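Local coordinates for putative sugar ABC transporter, substrate-binding protein (Clostridium phytofermentans, PDB 4WZZ), which probably serves as the sugar-capturing component of an ABC transporter and holds L-rhamnose in its binding cleft, at residues P292-L302 with L353-I364. Residues are numbered along the deposited sequence; the frame is centred on the assembly and turned at random.
Sequences PYMFLWNPIQL and LGAPFKFEPSNI
Met294 faces Phe359 and Leu296 faces Phe357 in hydrogen-bonded pairs of a short antiparallel two-stranded sheet, strands 294-296 and 357-359. Each pair is closed by two N-H to O=C bonds; Met294 N reaches Phe359 O at 3.0 Å and Phe359 N reaches Met294 O at 2.8 Å. Phe295 and Lys358 form the non-hydrogen-bonded pair between them.

On the face with Phe295, Lys358 runs fully extended from CG outward. Its CB lies 3.7 Å from Phe295 CE2, then CE passes over one face of the Tyr293 ring, and NZ sits almost on the ring normal, 4.3 Å from the Tyr293 centroid, as a cation-pi contact. With chi1 at 56°, Tyr293 CG lies between its backbone N and carbonyl carbon, which sets the ring beneath the lysine tail; the phenol OH is hydrogen-bonded to Asp173.

Apolar contacts dominate on the face that carries Met294, Leu296, Phe357 and Phe359. Selenomethionine Met294, bent at chi2 (87°), meets Phe359 obliquely: CE is 3.8 Å from Phe359 CB, and SE makes a Met-aromatic contact with the ring. The edge of the Phe359 ring meets the Leu296 backbone, CE2 lying 3.6 Å from Leu296 N. Farther along, the two methyls of Leu353 rest on the first turn of helix 299-315, CD2 lying 4.0 Å from Leu302 CB.

Asn363 braces the turn after strand 357-359: its ND2 donates to Lys358 O at 3.0 Å, while its OD1 accepts from Glu360 N.

Between strand 294-296 and helix 299-315, Trp297 lines the rhamnose pocket. Phe295 packs on helix 160-174 and is hydrogen-bonded through its backbone to Gly272, the last residue of strand 269-272, while Phe359 meets Pro276 of helix 276-279 and Trp367 of helix 364-368.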
ATOM      1  N   PRO A 292       6.545 -17.177  -7.980  1.00 10.30           N
ATOM      2  CA  PRO A 292       7.435 -17.922  -7.095  1.00 12.35           C
ATOM      3  C   PRO A 292       7.448 -17.345  -5.695  1.00 13.27           C
ATOM      4  O   PRO A 292       7.656 -18.091  -4.741  1.00 14.18           O
ATOM      5  CB  PRO A 292       8.814 -17.755  -7.750  1.00 17.59           C
ATOM      6  CG  PRO A 292       8.542 -17.199  -9.099  1.00 19.01           C
ATOM      7  CD  PRO A 292       7.272 -16.461  -9.037  1.00 11.31           C
ATOM      8  N   TYR A 293       7.203 -16.041  -5.596  1.00 11.61           N
ATOM      9  CA  TYR A 293       7.117 -15.347  -4.318  1.00 10.72           C
ATOM     10  C   TYR A 293       6.760 -13.900  -4.555  1.00 11.13           C
ATOM     11  O   TYR A 293       6.869 -13.377  -5.680  1.00 10.30           O
ATOM     12  CB  TYR A 293       8.397 -15.457  -3.477  1.00 10.34           C
ATOM     13  CG  TYR A 293       9.682 -14.975  -4.137  1.00 10.56           C
ATOM     14  CD1 TYR A 293      10.472 -15.844  -4.876  1.00 11.60           C
ATOM     15  CD2 TYR A 293      10.132 -13.667  -3.970  1.00 12.20           C
ATOM     16  CE1 TYR A 293      11.660 -15.428  -5.450  1.00 14.29           C
ATOM     17  CE2 TYR A 293      11.348 -13.244  -4.539  1.00 13.30           C
ATOM     18  CZ  TYR A 293      12.091 -14.133  -5.280  1.00 15.40           C
ATOM     19  OH  TYR A 293      13.287 -13.750  -5.872  1.00 18.25           O
HETATM   20  N   MSE A 294       6.253 -13.285  -3.496  1.00  8.83           N
HETATM   21  CA  MSE A 294       5.866 -11.872  -3.552  1.00  9.96           C
HETATM   22  C   MSE A 294       6.019 -11.296  -2.147  1.00 10.53           C
HETATM   23  O   MSE A 294       6.526 -11.975  -1.246  1.00  9.06           O
HETATM   24  CB  MSE A 294       4.448 -11.737  -4.097  1.00  8.40           C
HETATM   25  CG  MSE A 294       3.418 -12.541  -3.365  1.00 11.20           C
HETATM   26 SE   MSE A 294       2.718 -11.524  -1.857  1.00 23.08          SE
HETATM   27  CE  MSE A 294       1.252 -12.789  -1.318  1.00  9.64           C
ATOM     28  N   PHE A 295       5.633 -10.037  -1.960  1.00  8.74           N
ATOM     29  CA  PHE A 295       5.842  -9.365  -0.683  1.00  8.04           C
ATOM     30  C   PHE A 295       4.610  -8.608  -0.244  1.00  8.05           C
ATOM     31  O   PHE A 295       3.817  -8.142  -1.053  1.00  9.91           O
ATOM     32  CB  PHE A 295       6.999  -8.356  -0.792  1.00  9.23           C
ATOM     33  CG  PHE A 295       8.271  -8.964  -1.285  1.00  9.91           C
ATOM     34  CD1 PHE A 295       8.477  -9.146  -2.639  1.00 11.33           C
ATOM     35  CD2 PHE A 295       9.255  -9.371  -0.398  1.00 11.44           C
ATOM     36  CE1 PHE A 295       9.625  -9.738  -3.102  1.00 18.12           C
ATOM     37  CE2 PHE A 295      10.417  -9.951  -0.883  1.00 12.52           C
ATOM     38  CZ  PHE A 295      10.583 -10.134  -2.215  1.00 13.82           C
ATOM     39  N   LEU A 296       4.475  -8.442   1.063  1.00  9.38           N
ATOM     40  CA  LEU A 296       3.538  -7.453   1.574  1.00  8.26           C
ATOM     41  C   LEU A 296       3.955  -7.109   2.995  1.00  8.99           C
ATOM     42  O   LEU A 296       5.158  -6.978   3.269  1.00 12.03           O
ATOM     43  CB  LEU A 296       2.082  -7.950   1.459  1.00  8.84           C
ATOM     44  CG  LEU A 296       1.036  -6.819   1.378  1.00  8.17           C
ATOM     45  CD1 LEU A 296       1.039  -6.168  -0.000  1.00  8.48           C
ATOM     46  CD2 LEU A 296      -0.368  -7.333   1.745  1.00  8.65           C
ATOM     47  N   TRP A 297       2.970  -6.979   3.875  1.00 10.05           N
ATOM     48  CA  TRP A 297       3.083  -6.463   5.242  1.00 10.78           C
ATOM     49  C   TRP A 297       1.681  -6.683   5.775  1.00 13.78           C
ATOM     50  O   TRP A 297       0.788  -7.039   5.013  1.00 13.96           O
ATOM     51  CB  TRP A 297       3.459  -4.957   5.276  1.00 12.19           C
ATOM     52  CG  TRP A 297       2.528  -4.175   4.450  1.00 11.09           C
ATOM     53  CD1 TRP A 297       1.286  -3.750   4.782  1.00 10.65           C
ATOM     54  CD2 TRP A 297       2.744  -3.795   3.094  1.00 10.42           C
ATOM     55  NE1 TRP A 297       0.707  -3.105   3.717  1.00 11.03           N
ATOM     56  CE2 TRP A 297       1.582  -3.131   2.658  1.00  8.83           C
ATOM     57  CE3 TRP A 297       3.811  -3.945   2.213  1.00 12.54           C
ATOM     58  CZ2 TRP A 297       1.459  -2.616   1.364  1.00  9.00           C
ATOM     59  CZ3 TRP A 297       3.695  -3.420   0.943  1.00 10.88           C
ATOM     60  CH2 TRP A 297       2.521  -2.778   0.523  1.00  9.01           C
ATOM     61  N   ASN A 298       1.457  -6.479   7.069  1.00 14.61           N
ATOM     62  CA  ASN A 298       0.149  -6.762   7.617  1.00 11.51           C
ATOM     63  C   ASN A 298      -0.749  -5.532   7.525  1.00 12.39           C
ATOM     64  O   ASN A 298      -0.529  -4.558   8.249  1.00 13.15           O
ATOM     65  CB  ASN A 298       0.278  -7.237   9.075  1.00 12.13           C
ATOM     66  CG  ASN A 298      -1.038  -7.705   9.659  1.00 15.48           C
ATOM     67  OD1 ASN A 298      -2.102  -7.198   9.317  1.00 18.58           O
ATOM     68  ND2 ASN A 298      -0.972  -8.671  10.580  1.00 16.85           N
ATOM     69  N   PRO A 299      -1.760  -5.572   6.640  1.00 12.30           N
ATOM     70  CA  PRO A 299      -2.606  -4.379   6.465  1.00 11.14           C
ATOM     71  C   PRO A 299      -3.451  -4.062   7.693  1.00 11.55           C
ATOM     72  O   PRO A 299      -3.830  -2.910   7.922  1.00 13.82           O
ATOM     73  CB  PRO A 299      -3.490  -4.729   5.271  1.00 15.54           C
ATOM     74  CG  PRO A 299      -3.548  -6.232   5.282  1.00 13.82           C
ATOM     75  CD  PRO A 299      -2.214  -6.706   5.807  1.00 12.46           C
ATOM     76  N   ILE A 300      -3.771  -5.091   8.468  1.00 12.66           N
ATOM     77  CA  ILE A 300      -4.526  -4.896   9.694  1.00 13.10           C
ATOM     78  C   ILE A 300      -3.678  -4.104  10.694  1.00 13.49           C
ATOM     79  O   ILE A 300      -4.130  -3.138  11.307  1.00 16.99           O
ATOM     80  CB  ILE A 300      -4.953  -6.234  10.312  1.00 14.84           C
ATOM     81  CG1 ILE A 300      -5.785  -7.026   9.306  1.00 16.16           C
ATOM     82  CG2 ILE A 300      -5.732  -5.999  11.586  1.00 17.83           C
ATOM     83  CD1 ILE A 300      -6.096  -8.421   9.744  1.00 21.01           C
ATOM     84  N   GLN A 301      -2.421  -4.510  10.841  1.00 14.78           N
ATOM     85  CA  GLN A 301      -1.510  -3.801  11.718  1.00 16.05           C
ATOM     86  C   GLN A 301      -1.177  -2.405  11.200  1.00 13.41           C
ATOM     87  O   GLN A 301      -0.960  -1.483  12.009  1.00 16.12           O
ATOM     88  CB  GLN A 301      -0.234  -4.620  11.939  1.00 17.57           C
ATOM     89  CG  GLN A 301      -0.504  -5.882  12.744  1.00 22.10           C
ATOM     90  CD  GLN A 301       0.735  -6.711  13.008  1.00 24.71           C
ATOM     91  OE1 GLN A 301       1.622  -6.794  12.178  1.00 24.28           O
ATOM     92  NE2 GLN A 301       0.774  -7.362  14.161  1.00 30.76           N
ATOM     93  N   LEU A 302      -1.168  -2.218   9.876  1.00 13.81           N
ATOM     94  CA  LEU A 302      -0.987  -0.881   9.316  1.00 13.74           C
ATOM     95  C   LEU A 302      -2.136  -0.026   9.833  1.00 18.42           C
ATOM     96  O   LEU A 302      -1.940   1.106  10.299  1.00 15.05           O
ATOM     97  CB  LEU A 302      -0.983  -0.898   7.795  1.00 13.26           C
ATOM     98  CG  LEU A 302      -0.916   0.483   7.139  1.00 12.97           C
ATOM     99  CD1 LEU A 302       0.376   1.207   7.535  1.00 17.08           C
ATOM    100  CD2 LEU A 302      -1.007   0.421   5.613  1.00 12.85           C
ATOM    101  N   LEU A 353       5.958   1.218   9.674  1.00 17.24           N
ATOM    102  CA  LEU A 353       5.378   0.080  10.368  1.00 16.88           C
ATOM    103  C   LEU A 353       6.372  -1.025  10.641  1.00 22.20           C
ATOM    104  O   LEU A 353       6.457  -1.527  11.751  1.00 20.35           O
ATOM    105  CB  LEU A 353       4.205  -0.501   9.553  1.00 16.00           C
ATOM    106  CG  LEU A 353       3.573  -1.820  10.004  1.00 17.70           C
ATOM    107  CD1 LEU A 353       2.797  -1.662  11.318  1.00 17.97           C
ATOM    108  CD2 LEU A 353       2.621  -2.318   8.927  1.00 14.44           C
ATOM    109  N   GLY A 354       7.118  -1.414   9.609  1.00 20.07           N
ATOM    110  CA  GLY A 354       7.984  -2.576   9.677  1.00 20.24           C
ATOM    111  C   GLY A 354       8.685  -2.784   8.349  1.00 16.26           C
ATOM    112  O   GLY A 354       8.639  -1.915   7.494  1.00 21.19           O
ATOM    113  N   ALA A 355       9.381  -3.900   8.217  1.00 18.29           N
ATOM    114  CA  ALA A 355      10.018  -4.264   6.949  1.00 18.56           C
ATOM    115  C   ALA A 355       9.004  -4.960   6.070  1.00 13.90           C
ATOM    116  O   ALA A 355       7.988  -5.477   6.556  1.00 14.58           O
ATOM    117  CB  ALA A 355      11.215  -5.181   7.184  1.00 20.03           C
ATOM    118  N   PRO A 356       9.267  -5.006   4.765  1.00 14.91           N
ATOM    119  CA  PRO A 356       8.444  -5.897   3.941  1.00 15.72           C
ATOM    120  C   PRO A 356       8.635  -7.345   4.372  1.00 13.04           C
ATOM    121  O   PRO A 356       9.699  -7.704   4.934  1.00 16.86           O
ATOM    122  CB  PRO A 356       9.009  -5.715   2.523  1.00 14.81           C
ATOM    123  CG  PRO A 356       9.912  -4.542   2.584  1.00 13.17           C
ATOM    124  CD  PRO A 356      10.390  -4.430   4.008  1.00 15.59           C
ATOM    125  N   PHE A 357       7.623  -8.148   4.119  1.00 11.54           N
ATOM    126  CA  PHE A 357       7.636  -9.581   4.406  1.00 15.31           C
ATOM    127  C   PHE A 357       7.481 -10.380   3.132  1.00 12.21           C
ATOM    128  O   PHE A 357       6.574 -10.139   2.327  1.00 11.53           O
ATOM    129  CB  PHE A 357       6.500  -9.909   5.389  1.00 16.37           C
ATOM    130  CG  PHE A 357       6.611 -11.260   6.047  1.00 19.63           C
ATOM    131  CD1 PHE A 357       7.339 -11.419   7.214  1.00 22.86           C
ATOM    132  CD2 PHE A 357       5.927 -12.343   5.534  1.00 16.68           C
ATOM    133  CE1 PHE A 357       7.420 -12.676   7.837  1.00 21.41           C
ATOM    134  CE2 PHE A 357       6.001 -13.600   6.146  1.00 21.52           C
ATOM    135  CZ  PHE A 357       6.739 -13.750   7.301  1.00 17.71           C
ATOM    136  N   LYS A 358       8.353 -11.369   2.961  1.00 12.62           N
ATOM    137  CA  LYS A 358       8.330 -12.220   1.777  1.00 10.32           C
ATOM    138  C   LYS A 358       7.402 -13.438   1.980  1.00 10.31           C
ATOM    139  O   LYS A 358       7.576 -14.205   2.954  1.00 13.55           O
ATOM    140  CB  LYS A 358       9.757 -12.693   1.485  1.00 14.97           C
ATOM    141  CG  LYS A 358       9.901 -13.629   0.321  1.00 15.07           C
ATOM    142  CD  LYS A 358      11.373 -13.976   0.138  1.00 17.30           C
ATOM    143  CE  LYS A 358      11.582 -15.005  -0.966  1.00 22.66           C
ATOM    144  NZ  LYS A 358      13.032 -15.442  -1.069  1.00 27.13           N
ATOM    145  N   PHE A 359       6.441 -13.581   1.077  1.00  9.64           N
ATOM    146  CA  PHE A 359       5.532 -14.713   1.032  1.00  9.53           C
ATOM    147  C   PHE A 359       5.970 -15.646  -0.085  1.00 12.70           C
ATOM    148  O   PHE A 359       6.135 -15.223  -1.230  1.00 11.81           O
ATOM    149  CB  PHE A 359       4.073 -14.244   0.840  1.00 10.35           C
ATOM    150  CG  PHE A 359       3.580 -13.395   1.988  1.00  8.36           C
ATOM    151  CD1 PHE A 359       3.228 -13.995   3.190  1.00 12.47           C
ATOM    152  CD2 PHE A 359       3.526 -12.022   1.886  1.00 11.60           C
ATOM    153  CE1 PHE A 359       2.809 -13.237   4.251  1.00 14.00           C
ATOM    154  CE2 PHE A 359       3.102 -11.256   2.936  1.00 11.93           C
ATOM    155  CZ  PHE A 359       2.754 -11.858   4.133  1.00 14.35           C
ATOM    156  N   GLU A 360       6.196 -16.893   0.267  1.00 12.68           N
ATOM    157  CA  GLU A 360       6.771 -17.846  -0.665  1.00 12.62           C
ATOM    158  C   GLU A 360       6.177 -19.213  -0.338  1.00 14.30           C
ATOM    159  O   GLU A 360       5.450 -19.371   0.633  1.00 14.12           O
ATOM    160  CB  GLU A 360       8.294 -17.843  -0.515  1.00 13.19           C
ATOM    161  CG  GLU A 360       8.766 -18.068   0.910  1.00 17.73           C
ATOM    162  CD  GLU A 360      10.280 -18.150   1.009  1.00 20.82           C
ATOM    163  OE1 GLU A 360      10.892 -18.935   0.252  1.00 21.89           O
ATOM    164  OE2 GLU A 360      10.848 -17.432   1.848  1.00 23.20           O
ATOM    165  N   PRO A 361       6.477 -20.234  -1.159  1.00 15.93           N
ATOM    166  CA  PRO A 361       5.884 -21.546  -0.897  1.00 14.04           C
ATOM    167  C   PRO A 361       6.071 -22.064   0.530  1.00 16.06           C
ATOM    168  O   PRO A 361       5.208 -22.754   1.089  1.00 19.32           O
ATOM    169  CB  PRO A 361       6.619 -22.453  -1.897  1.00 19.71           C
ATOM    170  CG  PRO A 361       6.908 -21.514  -3.066  1.00 18.22           C
ATOM    171  CD  PRO A 361       7.190 -20.168  -2.448  1.00 16.69           C
ATOM    172  N   SER A 362       7.199 -21.739   1.141  1.00 16.23           N
ATOM    173  CA  SER A 362       7.472 -22.272   2.473  1.00 17.90           C
ATOM    174  C   SER A 362       6.624 -21.650   3.591  1.00 15.67           C
ATOM    175  O   SER A 362       6.613 -22.160   4.691  1.00 17.03           O
ATOM    176  CB  SER A 362       8.961 -22.141   2.799  1.00 21.37           C
ATOM    177  OG  SER A 362       9.356 -20.786   2.895  1.00 21.52           O
ATOM    178  N   ASN A 363       5.917 -20.548   3.321  1.00 14.21           N
ATOM    179  CA  ASN A 363       5.122 -19.902   4.370  1.00 14.93           C
ATOM    180  C   ASN A 363       3.770 -19.381   3.926  1.00 15.31           C
ATOM    181  O   ASN A 363       3.063 -18.788   4.711  1.00 12.56           O
ATOM    182  CB  ASN A 363       5.884 -18.743   5.043  1.00 14.58           C
ATOM    183  CG  ASN A 363       6.100 -17.549   4.116  1.00 13.20           C
ATOM    184  OD1 ASN A 363       5.550 -17.475   3.030  1.00 12.07           O
ATOM    185  ND2 ASN A 363       6.878 -16.579   4.592  1.00 16.76           N
ATOM    186  N   ILE A 364       3.378 -19.612   2.682  1.00 12.23           N
ATOM    187  CA  ILE A 364       2.201 -18.909   2.152  1.00 11.63           C
ATOM    188  C   ILE A 364       0.900 -19.387   2.794  1.00 13.76           C
ATOM    189  O   ILE A 364       0.044 -18.573   3.122  1.00 13.47           O
ATOM    190  CB  ILE A 364       2.146 -18.996   0.592  1.00  9.84           C
ATOM    191  CG1 ILE A 364       0.898 -18.317   0.014  1.00 11.82           C
ATOM    192  CG2 ILE A 364       2.186 -20.458   0.120  1.00 12.47           C
ATOM    193  CD1 ILE A 364       0.815 -16.872   0.309  1.00  9.92           C
TER